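Local coordinates for cytoplasmic protein (Cryptococcus neoformans var. grubii serotype A, PDB 7LPO) that probably hydrolyses the beta-glucosidic bond of steryl glucosides, as a sterylglucosidase of glycoside hydrolase family 5, at residues F103-L108 and L158-A163; G112-D117 and F240-G245; R149-S154 and L206-I211; I166-L171 and V346-G351; T213-G218 and D267-P272. All coordinates share one frame; numbering follows the deposited sequence.

Contact 1. Residues F103-L108 and L158-A163; sequences FTWESL and LWTLYA
Trp159 and Thr160 both bear on the indole of Trp105, on the short helix 105-109 that follows strand 98-104. Just before them, Leu158 adds a looser link: its backbone N donates to a water 2.8 Å away, and that water makes a weak bond to OE1 of Glu106, whose firmer partner is Arg149. Trp159 comes next. Its CG sits between the backbone N and the carbonyl carbon (chi1 56°), which swings the indole round toward Trp105, and the two side chains cross at about a right angle with CH2 of Trp159 4.2 Å from CZ2 of Trp105. The closest touch comes from Thr160, whose CG2 lies 3.7 Å from CH2 of Trp105; the same methyl also rests 3.8 Å above one face of the Trp159 ring, toward its rim. Thr160 OG1 turns to Pro157 O and the indole NH of Trp147, leaving the methyl to fill the corner between the two tryptophans. Glu109 serves both indoles, with OE1 taking NE1 of Trp105 and its backbone O taking NE1 of Trp159. This buried contact lies beside the C-terminal end of a TIM-barrel strand: Trp105 also packs on His239 and Ala243 of helix 232-254 and meets the Phe240 ring edge-to-face, while Leu158 leans on helix 61-66.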
# COMPACT_ATOMS: atom_id res chain seq x y z
N PHE A 103 -3.64 8.29 -5.04
CA PHE A 103 -3.71 9.74 -4.99
C PHE A 103 -3.41 10.19 -3.57
O PHE A 103 -3.57 9.43 -2.61
CB PHE A 103 -5.08 10.28 -5.46
CG PHE A 103 -6.20 9.97 -4.52
CD1 PHE A 103 -6.86 8.76 -4.60
CD2 PHE A 103 -6.59 10.88 -3.57
CE1 PHE A 103 -7.90 8.45 -3.74
CE2 PHE A 103 -7.63 10.59 -2.70
CZ PHE A 103 -8.28 9.37 -2.79
N THR A 104 -2.96 11.43 -3.42
CA THR A 104 -2.63 11.94 -2.10
C THR A 104 -3.52 13.11 -1.74
O THR A 104 -4.01 13.85 -2.60
CB THR A 104 -1.16 12.37 -2.01
OG1 THR A 104 -0.93 13.47 -2.90
CG2 THR A 104 -0.25 11.18 -2.36
N TRP A 105 -3.76 13.24 -0.43
CA TRP A 105 -4.41 14.42 0.11
C TRP A 105 -3.73 15.70 -0.36
O TRP A 105 -4.40 16.69 -0.68
CB TRP A 105 -4.40 14.30 1.63
CG TRP A 105 -5.12 15.35 2.40
CD1 TRP A 105 -5.94 16.32 1.91
CD2 TRP A 105 -5.08 15.51 3.81
NE1 TRP A 105 -6.41 17.08 2.94
CE2 TRP A 105 -5.89 16.61 4.12
CE3 TRP A 105 -4.44 14.83 4.85
CZ2 TRP A 105 -6.07 17.05 5.43
CZ3 TRP A 105 -4.61 15.27 6.14
CH2 TRP A 105 -5.43 16.37 6.42
N GLU A 106 -2.39 15.68 -0.42
CA GLU A 106 -1.67 16.88 -0.84
C GLU A 106 -2.10 17.31 -2.23
O GLU A 106 -2.26 18.51 -2.50
CB GLU A 106 -0.16 16.65 -0.81
CG GLU A 106 0.63 17.80 -1.42
CD GLU A 106 2.14 17.57 -1.44
OE1 GLU A 106 2.87 18.54 -1.72
OE2 GLU A 106 2.61 16.44 -1.19
N SER A 107 -2.25 16.35 -3.15
CA SER A 107 -2.57 16.68 -4.53
C SER A 107 -3.97 17.27 -4.66
O SER A 107 -4.26 17.95 -5.65
CB SER A 107 -2.42 15.45 -5.43
OG SER A 107 -3.43 14.48 -5.16
N LEU A 108 -4.83 17.05 -3.66
CA LEU A 108 -6.19 17.57 -3.69
C LEU A 108 -6.37 18.89 -2.94
O LEU A 108 -7.29 19.64 -3.27
CB LEU A 108 -7.16 16.55 -3.07
CG LEU A 108 -7.35 15.21 -3.76
CD1 LEU A 108 -8.25 14.31 -2.90
CD2 LEU A 108 -7.94 15.36 -5.15
N LEU A 158 1.40 20.41 3.17
CA LEU A 158 2.33 21.03 4.11
C LEU A 158 1.62 21.81 5.21
O LEU A 158 2.13 21.90 6.33
CB LEU A 158 3.29 21.95 3.35
CG LEU A 158 4.24 22.83 4.15
CD1 LEU A 158 5.29 22.00 4.88
CD2 LEU A 158 4.91 23.81 3.20
N TRP A 159 0.46 22.40 4.91
CA TRP A 159 -0.16 23.22 5.93
C TRP A 159 -0.65 22.41 7.12
O TRP A 159 -0.93 23.01 8.17
CB TRP A 159 -1.30 24.05 5.33
CG TRP A 159 -2.41 23.31 4.62
CD1 TRP A 159 -2.57 23.19 3.27
CD2 TRP A 159 -3.53 22.65 5.22
NE1 TRP A 159 -3.72 22.49 2.99
CE2 TRP A 159 -4.32 22.14 4.17
CE3 TRP A 159 -3.93 22.44 6.54
CZ2 TRP A 159 -5.49 21.42 4.40
CZ3 TRP A 159 -5.09 21.72 6.77
CH2 TRP A 159 -5.86 21.23 5.71
N THR A 160 -0.75 21.08 7.01
CA THR A 160 -1.15 20.30 8.19
C THR A 160 -0.08 20.34 9.27
O THR A 160 -0.40 20.29 10.46
CB THR A 160 -1.46 18.84 7.82
OG1 THR A 160 -0.31 18.21 7.23
CG2 THR A 160 -2.65 18.78 6.86
N LEU A 161 1.20 20.41 8.87
CA LEU A 161 2.26 20.56 9.86
C LEU A 161 2.10 21.84 10.67
O LEU A 161 2.21 21.84 11.90
CB LEU A 161 3.62 20.55 9.16
CG LEU A 161 4.25 19.20 8.85
CD1 LEU A 161 3.42 18.50 7.80
CD2 LEU A 161 5.69 19.36 8.38
N TYR A 162 1.86 22.96 9.98
CA TYR A 162 1.64 24.21 10.68
C TYR A 162 0.41 24.13 11.57
O TYR A 162 0.41 24.63 12.69
CB TYR A 162 1.49 25.34 9.67
CG TYR A 162 2.78 25.73 9.02
CD1 TYR A 162 3.74 26.44 9.72
CD2 TYR A 162 3.04 25.40 7.71
CE1 TYR A 162 4.92 26.82 9.14
CE2 TYR A 162 4.23 25.78 7.11
CZ TYR A 162 5.15 26.50 7.83
OH TYR A 162 6.33 26.88 7.24
N ALA A 163 -0.66 23.48 11.09
CA ALA A 163 -1.84 23.31 11.92
C ALA A 163 -1.50 22.58 13.22
O ALA A 163 -2.11 22.87 14.26
CB ALA A 163 -2.92 22.56 11.14
O HOH W 1 1.30 20.85 0.38

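Contact 2. Residues G112-D117 and F240-G245; sequences GPKEYD and FIDAVG
Tyr116 carries most of this contact, bringing CE1 of its ring to Ala243 and its hydroxyl to Asp242, both on helix 232-254. The loop that bears it joins helices 105-109 and 118-133, and contains a type II beta turn from Gly112 to Glu115. With CG anti to its carbonyl carbon (chi1 -58°), the tyrosine reaches toward the helix: CE1 stands 3.7 Å from the CA of Ala243 and 3.9 Å from its CB, so the small alanine lets the ring come close to the helix backbone. The ring is backed from within its own loop, where the CA of Lys114 lies 3.7 Å above one face, toward the rim. Further out, OH of Tyr116 touches the CB of Asp242 at 3.3 Å, passing the methylene rather than the carboxylate, whose plane is turned 69° from that of the ring. Hydroxyl and acid are joined indirectly: a water donates to Tyr116 OH at 2.6 Å and, weakly, to Asp242 OD2. Lys114 stretches alongside, its NZ 5.0 Å from Asp242 OD2. Asp242 spends its other oxygen, OD1, on a salt bridge to Arg415 of helix 400-419. The contact is thus carbon against carbon at Ala243 and water-mediated at its rim, where Arg415 and, from farther off, Lys114 would probably help keep Asp242 ionised.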
# COMPACT_ATOMS: atom_id res chain seq x y z
N GLY A 112 -4.52 25.05 0.30
CA GLY A 112 -4.93 25.51 1.60
C GLY A 112 -6.20 24.82 2.02
O GLY A 112 -6.86 24.15 1.21
N PRO A 113 -6.59 24.97 3.29
CA PRO A 113 -7.83 24.34 3.76
C PRO A 113 -9.03 24.70 2.89
O PRO A 113 -9.34 25.88 2.70
CB PRO A 113 -8.00 24.88 5.18
CG PRO A 113 -6.69 25.44 5.57
CD PRO A 113 -5.91 25.75 4.33
N LYS A 114 -9.71 23.68 2.36
CA LYS A 114 -10.90 23.81 1.54
C LYS A 114 -10.65 24.52 0.21
O LYS A 114 -11.61 24.94 -0.45
CB LYS A 114 -12.02 24.53 2.31
CG LYS A 114 -12.67 23.61 3.34
CD LYS A 114 -13.54 24.36 4.32
CE LYS A 114 -14.02 23.43 5.43
NZ LYS A 114 -15.16 24.01 6.20
N GLU A 115 -9.39 24.62 -0.20
CA GLU A 115 -9.01 25.08 -1.54
C GLU A 115 -8.65 23.84 -2.35
O GLU A 115 -7.49 23.42 -2.39
CB GLU A 115 -7.85 26.06 -1.48
CG GLU A 115 -8.21 27.47 -1.09
CD GLU A 115 -7.02 28.42 -1.19
OE1 GLU A 115 -6.27 28.58 -0.19
OE2 GLU A 115 -6.82 29.02 -2.28
N TYR A 116 -9.64 23.22 -2.98
CA TYR A 116 -9.46 21.94 -3.64
C TYR A 116 -8.98 22.12 -5.08
O TYR A 116 -9.49 22.97 -5.81
CB TYR A 116 -10.77 21.14 -3.60
CG TYR A 116 -11.29 20.89 -2.20
CD1 TYR A 116 -10.60 20.08 -1.32
CD2 TYR A 116 -12.48 21.48 -1.77
CE1 TYR A 116 -11.07 19.85 -0.04
CE2 TYR A 116 -12.95 21.27 -0.49
CZ TYR A 116 -12.25 20.45 0.37
OH TYR A 116 -12.72 20.24 1.63
N ASP A 117 -8.01 21.29 -5.47
CA ASP A 117 -7.46 21.31 -6.83
C ASP A 117 -8.43 20.55 -7.74
O ASP A 117 -8.28 19.35 -7.99
CB ASP A 117 -6.06 20.70 -6.86
CG ASP A 117 -5.32 21.00 -8.16
OD1 ASP A 117 -5.99 21.23 -9.19
OD2 ASP A 117 -4.08 20.99 -8.16
N PHE A 240 -9.41 15.84 5.82
CA PHE A 240 -9.02 14.70 5.00
C PHE A 240 -10.24 14.01 4.40
O PHE A 240 -10.26 13.69 3.20
CB PHE A 240 -8.20 13.71 5.84
CG PHE A 240 -8.01 12.37 5.17
CD1 PHE A 240 -7.14 12.24 4.09
CD2 PHE A 240 -8.70 11.26 5.61
CE1 PHE A 240 -6.97 11.01 3.47
CE2 PHE A 240 -8.53 10.04 5.00
CZ PHE A 240 -7.67 9.91 3.93
N ILE A 241 -11.27 13.78 5.21
CA ILE A 241 -12.49 13.14 4.73
C ILE A 241 -13.21 14.04 3.73
O ILE A 241 -13.76 13.56 2.73
CB ILE A 241 -13.38 12.77 5.93
CG1 ILE A 241 -12.67 11.70 6.78
CG2 ILE A 241 -14.75 12.28 5.47
CD1 ILE A 241 -13.35 11.36 8.09
N ASP A 242 -13.19 15.35 3.96
CA ASP A 242 -13.79 16.28 3.00
C ASP A 242 -13.05 16.24 1.67
O ASP A 242 -13.67 16.30 0.60
CB ASP A 242 -13.78 17.71 3.55
CG ASP A 242 -14.91 17.97 4.53
OD1 ASP A 242 -15.68 17.03 4.84
OD2 ASP A 242 -15.02 19.13 5.02
N ALA A 243 -11.72 16.19 1.71
CA ALA A 243 -10.96 16.22 0.46
C ALA A 243 -11.21 14.97 -0.36
O ALA A 243 -11.50 15.06 -1.56
CB ALA A 243 -9.47 16.39 0.75
N VAL A 244 -11.10 13.79 0.26
CA VAL A 244 -11.45 12.56 -0.44
C VAL A 244 -12.91 12.62 -0.89
O VAL A 244 -13.25 12.24 -2.02
CB VAL A 244 -11.17 11.33 0.44
CG1 VAL A 244 -11.57 10.03 -0.31
CG2 VAL A 244 -9.71 11.29 0.84
N GLY A 245 -13.78 13.12 -0.02
CA GLY A 245 -15.19 13.20 -0.37
C GLY A 245 -15.44 14.08 -1.58
O GLY A 245 -16.37 13.82 -2.35
O HOH W 2 -15.26 20.76 1.97

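Contact 3. Residues R149-S154 and L206-I211; sequences RFTGGS and LANQTI
Thr151 meets Ala207, Asn208 and Ile211 where a loop following strand 137-143, one of the TIM-barrel strands, packs on the start of helix 206-221. The methyl does the apolar work: CG2 of Thr151 stands 4.1 Å from CB of Ala207 and 4.3 Å from CD1 of Ile211, two residues one turn apart on the same helix face. Asn208 brings its amide end up to Thr151, ND2 coming 3.6 Å from Thr151 O and 3.8 Å from Thr151 CB, but these approaches are not hydrogen bonds. The amide is spoken for elsewhere: ND2 bonds to Val146 O, and OD1 receives the indole NH of Trp212. The first torsion of Thr151 (chi1 45°) puts CG2 anti to the carbonyl carbon, facing the helix, and leaves OG1 to bond to Ser148 OG and to that same Val146 O. One backbone carbonyl therefore holds both the threonine hydroxyl and the asparagine amide, aligning loop and helix without a direct bond between their segments. In the next shell, Leu161 of helix 159-163 packs on Thr151, while Gly152 O and Gly153 O are bonded by the side chains of Asn586 and Trp585. On the helix itself Leu206 O takes two donors from one residue, Thr210 N at 2.9 Å and Thr210 OG1 at 3.0 Å, which reach it from opposite faces of its plane.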
# COMPACT_ATOMS: atom_id res chain seq x y z
N ARG A 149 5.10 14.05 2.61
CA ARG A 149 6.45 14.24 2.07
C ARG A 149 7.32 15.06 3.02
O ARG A 149 8.52 14.80 3.15
CB ARG A 149 6.40 14.96 0.72
CG ARG A 149 5.76 14.20 -0.41
CD ARG A 149 6.00 14.90 -1.75
NE ARG A 149 5.42 16.25 -1.82
CZ ARG A 149 6.07 17.33 -2.23
NH1 ARG A 149 7.34 17.26 -2.60
NH2 ARG A 149 5.45 18.51 -2.27
N PHE A 150 6.73 16.06 3.67
CA PHE A 150 7.46 16.97 4.55
C PHE A 150 7.85 16.31 5.86
O PHE A 150 8.65 16.90 6.60
CB PHE A 150 6.59 18.21 4.74
CG PHE A 150 5.94 18.64 3.44
CD1 PHE A 150 6.69 19.23 2.45
CD2 PHE A 150 4.61 18.36 3.19
CE1 PHE A 150 6.14 19.57 1.25
CE2 PHE A 150 4.04 18.69 1.98
CZ PHE A 150 4.81 19.30 1.01
N THR A 151 7.35 15.11 6.14
CA THR A 151 7.76 14.34 7.32
C THR A 151 8.35 12.99 6.92
O THR A 151 8.40 12.08 7.75
CB THR A 151 6.59 14.17 8.29
OG1 THR A 151 5.40 13.80 7.60
CG2 THR A 151 6.33 15.48 9.02
N GLY A 152 8.79 12.86 5.67
CA GLY A 152 9.63 11.75 5.25
C GLY A 152 9.03 10.84 4.19
O GLY A 152 9.66 9.82 3.86
N GLY A 153 7.85 11.14 3.66
CA GLY A 153 7.15 10.18 2.82
C GLY A 153 6.24 10.75 1.76
O GLY A 153 6.69 11.20 0.71
N SER A 154 4.93 10.67 2.01
CA SER A 154 3.93 11.16 1.08
C SER A 154 2.65 11.36 1.87
O SER A 154 2.50 10.85 2.98
CB SER A 154 3.70 10.18 -0.07
OG SER A 154 2.92 9.06 0.34
N LEU A 206 9.51 11.98 16.37
CA LEU A 206 8.63 12.87 17.13
C LEU A 206 7.52 13.47 16.28
O LEU A 206 6.39 13.64 16.76
CB LEU A 206 9.47 13.97 17.78
CG LEU A 206 8.70 15.08 18.51
CD1 LEU A 206 7.82 14.46 19.58
CD2 LEU A 206 9.62 16.12 19.13
N ALA A 207 7.80 13.84 15.03
CA ALA A 207 6.78 14.51 14.25
C ALA A 207 5.60 13.58 13.99
O ALA A 207 4.44 13.94 14.25
CB ALA A 207 7.37 15.02 12.93
N ASN A 208 5.86 12.39 13.44
CA ASN A 208 4.80 11.43 13.22
C ASN A 208 4.16 11.01 14.54
O ASN A 208 2.94 10.76 14.60
CB ASN A 208 5.33 10.19 12.50
CG ASN A 208 5.22 10.29 11.00
OD1 ASN A 208 4.32 9.71 10.40
ND2 ASN A 208 6.14 11.03 10.37
N GLN A 209 4.97 10.86 15.60
CA GLN A 209 4.42 10.44 16.89
C GLN A 209 3.41 11.46 17.39
O GLN A 209 2.38 11.09 17.98
CB GLN A 209 5.54 10.24 17.91
CG GLN A 209 6.29 8.94 17.75
CD GLN A 209 7.58 8.90 18.54
OE1 GLN A 209 8.28 9.91 18.67
NE2 GLN A 209 7.90 7.73 19.08
N THR A 210 3.67 12.74 17.15
CA THR A 210 2.73 13.77 17.55
C THR A 210 1.54 13.82 16.61
O THR A 210 0.38 13.77 17.05
CB THR A 210 3.43 15.13 17.59
OG1 THR A 210 4.48 15.09 18.56
CG2 THR A 210 2.45 16.24 17.96
N ILE A 211 1.81 13.90 15.31
CA ILE A 211 0.76 14.21 14.35
C ILE A 211 -0.28 13.11 14.32
O ILE A 211 -1.49 13.38 14.26
CB ILE A 211 1.37 14.46 12.96
CG1 ILE A 211 2.15 15.77 12.95
CG2 ILE A 211 0.28 14.50 11.89
CD1 ILE A 211 3.09 15.94 11.77

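Contact 4. Residues I166-L171 and V346-G351; sequences IDPYHL and VKRGSG
An Asx turn at Asp167 holds out a carboxylate that Arg348, at the end of helix 342-348, grips in a two-pronged salt bridge. The guanidinium comes end-on, with NH1 at 3.0 Å from Asp167 OD1 and NH2 at 2.9 Å from Asp167 OD2; both bonds are nearly straight, at 164° or better. The acceptors lie close to the guanidinium plane, yet each oxygen is met from above the carboxylate plane, since the two flat groups are turned 46° against each other. OD1 does double duty: Tyr169 N also donates to it, at 3.3 Å, from the opposite face to Arg348 NH1, and this second bond closes the turn and helps fix the carboxylate. The arginine chain bends at its third torsion (chi3 -89°) to bring the group in. Its NH1 then passes in the plane of the Tyr169 ring at the edge, 3.5 Å from CD2, and so does not sit over the face. NH1 has a further partner in Tyr162 OH, while Tyr169 OH goes to Glu66. The loop of 166-171 runs on from helix 159-163, with Pro168 against Leu161 and Tyr162; Ile166 and Leu171 pack on Ile211 and Ala207 of helix 206-221, so Arg348 ties helix 342-348 to a loop that packs on both of these helices.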
# COMPACT_ATOMS: atom_id res chain seq x y z
N ILE A 166 4.00 22.74 14.25
CA ILE A 166 5.33 22.23 13.97
C ILE A 166 5.96 23.14 12.93
O ILE A 166 5.31 23.50 11.95
CB ILE A 166 5.28 20.77 13.46
CG1 ILE A 166 5.01 19.82 14.63
CG2 ILE A 166 6.57 20.39 12.77
CD1 ILE A 166 4.49 18.46 14.20
N ASP A 167 7.21 23.54 13.17
CA ASP A 167 7.98 24.30 12.20
C ASP A 167 8.67 23.32 11.26
O ASP A 167 9.64 22.66 11.67
CB ASP A 167 9.00 25.19 12.88
CG ASP A 167 9.57 26.27 11.95
OD1 ASP A 167 9.58 26.03 10.71
OD2 ASP A 167 9.99 27.35 12.44
N PRO A 168 8.24 23.21 10.00
CA PRO A 168 8.84 22.19 9.11
C PRO A 168 10.35 22.30 8.97
O PRO A 168 11.02 21.28 8.75
CB PRO A 168 8.13 22.42 7.77
CG PRO A 168 6.88 23.24 8.09
CD PRO A 168 7.23 24.04 9.31
N TYR A 169 10.90 23.50 9.08
CA TYR A 169 12.33 23.70 8.88
C TYR A 169 13.17 23.23 10.05
O TYR A 169 14.40 23.22 9.93
CB TYR A 169 12.57 25.17 8.59
CG TYR A 169 11.78 25.57 7.37
CD1 TYR A 169 12.12 25.07 6.12
CD2 TYR A 169 10.68 26.39 7.46
CE1 TYR A 169 11.40 25.40 4.99
CE2 TYR A 169 9.95 26.74 6.34
CZ TYR A 169 10.32 26.23 5.11
OH TYR A 169 9.60 26.56 3.98
N HIS A 170 12.56 22.81 11.16
CA HIS A 170 13.30 22.33 12.31
C HIS A 170 13.22 20.81 12.47
O HIS A 170 13.74 20.27 13.45
CB HIS A 170 12.80 23.03 13.58
CG HIS A 170 13.04 24.51 13.57
ND1 HIS A 170 12.50 25.36 14.50
CD2 HIS A 170 13.75 25.29 12.72
CE1 HIS A 170 12.86 26.60 14.23
NE2 HIS A 170 13.63 26.58 13.16
N LEU A 171 12.59 20.12 11.51
CA LEU A 171 12.43 18.67 11.60
C LEU A 171 13.77 17.96 11.62
O LEU A 171 13.99 17.05 12.42
CB LEU A 171 11.59 18.18 10.42
CG LEU A 171 10.12 18.61 10.40
CD1 LEU A 171 9.49 18.44 9.02
CD2 LEU A 171 9.37 17.80 11.46
N VAL A 346 1.75 33.28 13.49
CA VAL A 346 1.07 34.41 12.88
C VAL A 346 1.52 34.57 11.44
O VAL A 346 0.71 34.81 10.54
CB VAL A 346 1.33 35.70 13.68
CG1 VAL A 346 0.71 36.89 12.97
CG2 VAL A 346 0.80 35.56 15.09
N LYS A 347 2.83 34.44 11.20
CA LYS A 347 3.40 34.76 9.90
C LYS A 347 3.19 33.64 8.89
O LYS A 347 2.86 33.91 7.73
CB LYS A 347 4.89 35.06 10.06
CG LYS A 347 5.56 35.61 8.81
CD LYS A 347 7.08 35.77 9.03
CE LYS A 347 7.39 36.80 10.13
NZ LYS A 347 8.75 37.42 10.00
N ARG A 348 3.39 32.39 9.32
CA ARG A 348 3.43 31.24 8.43
C ARG A 348 2.40 30.17 8.75
O ARG A 348 2.24 29.24 7.96
CB ARG A 348 4.81 30.58 8.50
CG ARG A 348 5.95 31.36 7.90
CD ARG A 348 7.17 30.44 7.76
NE ARG A 348 7.99 30.44 8.96
CZ ARG A 348 8.43 29.35 9.60
NH1 ARG A 348 8.13 28.13 9.17
NH2 ARG A 348 9.18 29.49 10.68
N GLY A 349 1.74 30.24 9.90
CA GLY A 349 0.82 29.20 10.31
C GLY A 349 -0.62 29.66 10.29
O GLY A 349 -1.17 29.95 9.23
N SER A 350 -1.24 29.71 11.47
CA SER A 350 -2.61 30.19 11.59
C SER A 350 -2.85 31.45 10.77
O SER A 350 -3.85 31.56 10.05
CB SER A 350 -2.93 30.47 13.06
OG SER A 350 -2.72 29.32 13.87
N GLY A 351 -1.95 32.42 10.87
CA GLY A 351 -2.20 33.71 10.25
C GLY A 351 -2.19 33.65 8.74
O GLY A 351 -2.90 34.42 8.08

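Contact 5. Residues T213-G218 and D267-P272; sequences TFFFAG and DSINEP
Different first torsions send the adjacent Phe215 and Phe216 of helix 206-221 toward Ile269 and Pro272: Phe215 has CG anti to its backbone N (chi1 -171°), Phe216 has it anti to the carbonyl carbon (chi1 -77°). Each ring finds one partner. Phe216 presents its edge, with CZ 3.6 Å and CE2 3.8 Å from CB of Pro272, which lies near the ring plane. Phe215 reaches with CZ to within 4.2 Å of CD1 of Ile269. The two rings also brace each other, as CD2 of Phe215 stands 3.6 Å above the centre of the Phe216 ring. Around them, Phe400 meets Phe216 edge-to-face, and Phe240 of helix 232-254 packs on Ile269. The loop they touch leaves barrel strand 263-267, and its Asn270-Glu271-Pro272 matches the Asn-Glu signature of family 5 active sites; Glu271 OE2 bonds to a bound Tris molecule and to His452, consistent with a place in the pocket. Asn270 OD1 bonds to Arg100, and its backbone O to Gln144. The chemistry is divided accordingly: Ile269 and Pro272 give the loop a wholly apolar footing on the helix, while the residues between them direct their polar groups elsewhere.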
# COMPACT_ATOMS: atom_id res chain seq x y z
N THR A 213 -1.01 11.02 16.74
CA THR A 213 -1.78 11.07 17.98
C THR A 213 -2.86 12.14 17.90
O THR A 213 -4.00 11.93 18.35
CB THR A 213 -0.84 11.32 19.16
OG1 THR A 213 0.15 10.29 19.24
CG2 THR A 213 -1.59 11.33 20.48
N PHE A 214 -2.52 13.30 17.32
CA PHE A 214 -3.52 14.33 17.02
C PHE A 214 -4.62 13.76 16.13
O PHE A 214 -5.81 13.83 16.47
CB PHE A 214 -2.84 15.53 16.33
CG PHE A 214 -2.03 16.42 17.24
CD1 PHE A 214 -2.06 16.29 18.62
CD2 PHE A 214 -1.24 17.43 16.70
CE1 PHE A 214 -1.33 17.15 19.44
CE2 PHE A 214 -0.50 18.29 17.52
CZ PHE A 214 -0.54 18.15 18.88
N PHE A 215 -4.24 13.18 14.99
CA PHE A 215 -5.21 12.77 13.98
C PHE A 215 -6.26 11.81 14.54
O PHE A 215 -7.46 11.99 14.30
CB PHE A 215 -4.47 12.11 12.81
CG PHE A 215 -5.34 11.82 11.61
CD1 PHE A 215 -5.64 12.83 10.69
CD2 PHE A 215 -5.83 10.55 11.38
CE1 PHE A 215 -6.42 12.57 9.59
CE2 PHE A 215 -6.62 10.29 10.27
CZ PHE A 215 -6.91 11.32 9.37
N PHE A 216 -5.83 10.78 15.26
CA PHE A 216 -6.72 9.72 15.68
C PHE A 216 -7.26 9.90 17.08
O PHE A 216 -8.28 9.30 17.41
CB PHE A 216 -6.02 8.35 15.62
CG PHE A 216 -5.89 7.80 14.25
CD1 PHE A 216 -7.01 7.53 13.49
CD2 PHE A 216 -4.65 7.55 13.71
CE1 PHE A 216 -6.89 7.02 12.22
CE2 PHE A 216 -4.52 7.03 12.44
CZ PHE A 216 -5.64 6.76 11.70
N ALA A 217 -6.58 10.69 17.93
CA ALA A 217 -6.97 10.72 19.34
C ALA A 217 -6.65 12.04 20.02
O ALA A 217 -6.49 12.06 21.25
CB ALA A 217 -6.25 9.57 20.09
N GLY A 218 -6.56 13.14 19.27
CA GLY A 218 -6.30 14.43 19.89
C GLY A 218 -7.27 14.78 21.00
O GLY A 218 -6.89 15.40 21.99
N ASP A 267 -10.45 2.20 -0.90
CA ASP A 267 -9.61 1.81 0.22
C ASP A 267 -9.71 2.88 1.31
O ASP A 267 -10.04 4.04 1.05
CB ASP A 267 -8.16 1.65 -0.23
CG ASP A 267 -7.44 0.49 0.48
OD1 ASP A 267 -7.91 0.01 1.53
OD2 ASP A 267 -6.38 0.07 -0.04
N SER A 268 -9.43 2.47 2.54
CA SER A 268 -9.32 3.43 3.63
C SER A 268 -7.91 4.02 3.65
O SER A 268 -7.03 3.63 2.87
CB SER A 268 -9.71 2.79 4.96
OG SER A 268 -8.93 1.67 5.26
N ILE A 269 -7.69 4.99 4.53
CA ILE A 269 -6.42 5.70 4.56
C ILE A 269 -5.27 4.71 4.63
O ILE A 269 -5.26 3.80 5.46
CB ILE A 269 -6.39 6.68 5.74
CG1 ILE A 269 -5.07 7.45 5.74
CG2 ILE A 269 -6.58 5.97 7.05
CD1 ILE A 269 -5.10 8.69 6.63
N ASN A 270 -4.28 4.91 3.77
CA ASN A 270 -3.21 3.94 3.61
C ASN A 270 -2.31 3.90 4.84
O ASN A 270 -1.92 4.94 5.38
CB ASN A 270 -2.38 4.30 2.38
CG ASN A 270 -1.29 3.27 2.10
OD1 ASN A 270 -1.58 2.16 1.68
ND2 ASN A 270 -0.04 3.64 2.34
N GLU A 271 -1.99 2.67 5.30
CA GLU A 271 -1.02 2.37 6.35
C GLU A 271 -0.96 3.44 7.43
O GLU A 271 0.10 4.04 7.67
CB GLU A 271 0.36 2.16 5.73
CG GLU A 271 0.36 0.97 4.76
CD GLU A 271 1.74 0.53 4.32
OE1 GLU A 271 2.74 1.21 4.67
OE2 GLU A 271 1.82 -0.50 3.60
N PRO A 272 -2.05 3.65 8.15
CA PRO A 272 -2.12 4.78 9.08
C PRO A 272 -1.16 4.63 10.25
O PRO A 272 -0.99 3.54 10.80
CB PRO A 272 -3.57 4.77 9.55
CG PRO A 272 -4.01 3.34 9.36
CD PRO A 272 -3.30 2.87 8.12

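Contacts 1, 3 and 5 use segments at or following the ends of TIM-barrel strands; contacts 2 and 4 lie farther out. Contacts 1 and 2 are closest, their centres 9 Å apart, and touch through Leu108 O and Asp117 N. Contact 1 also meets contact 3 through the Glu106-Arg149 salt bridge, and contact 4 through Tyr162 and Arg348. Helix 206-221 serves contacts 3 and 5 in succession, while Phe240 of helix 232-254 carries contact 2 over to contact 5, which lies nearest the probable active site. Along the chain, contact 3 is nested within the span of contact 2, and contact 5 within that of contact 4, so excursions distant in sequence interlock.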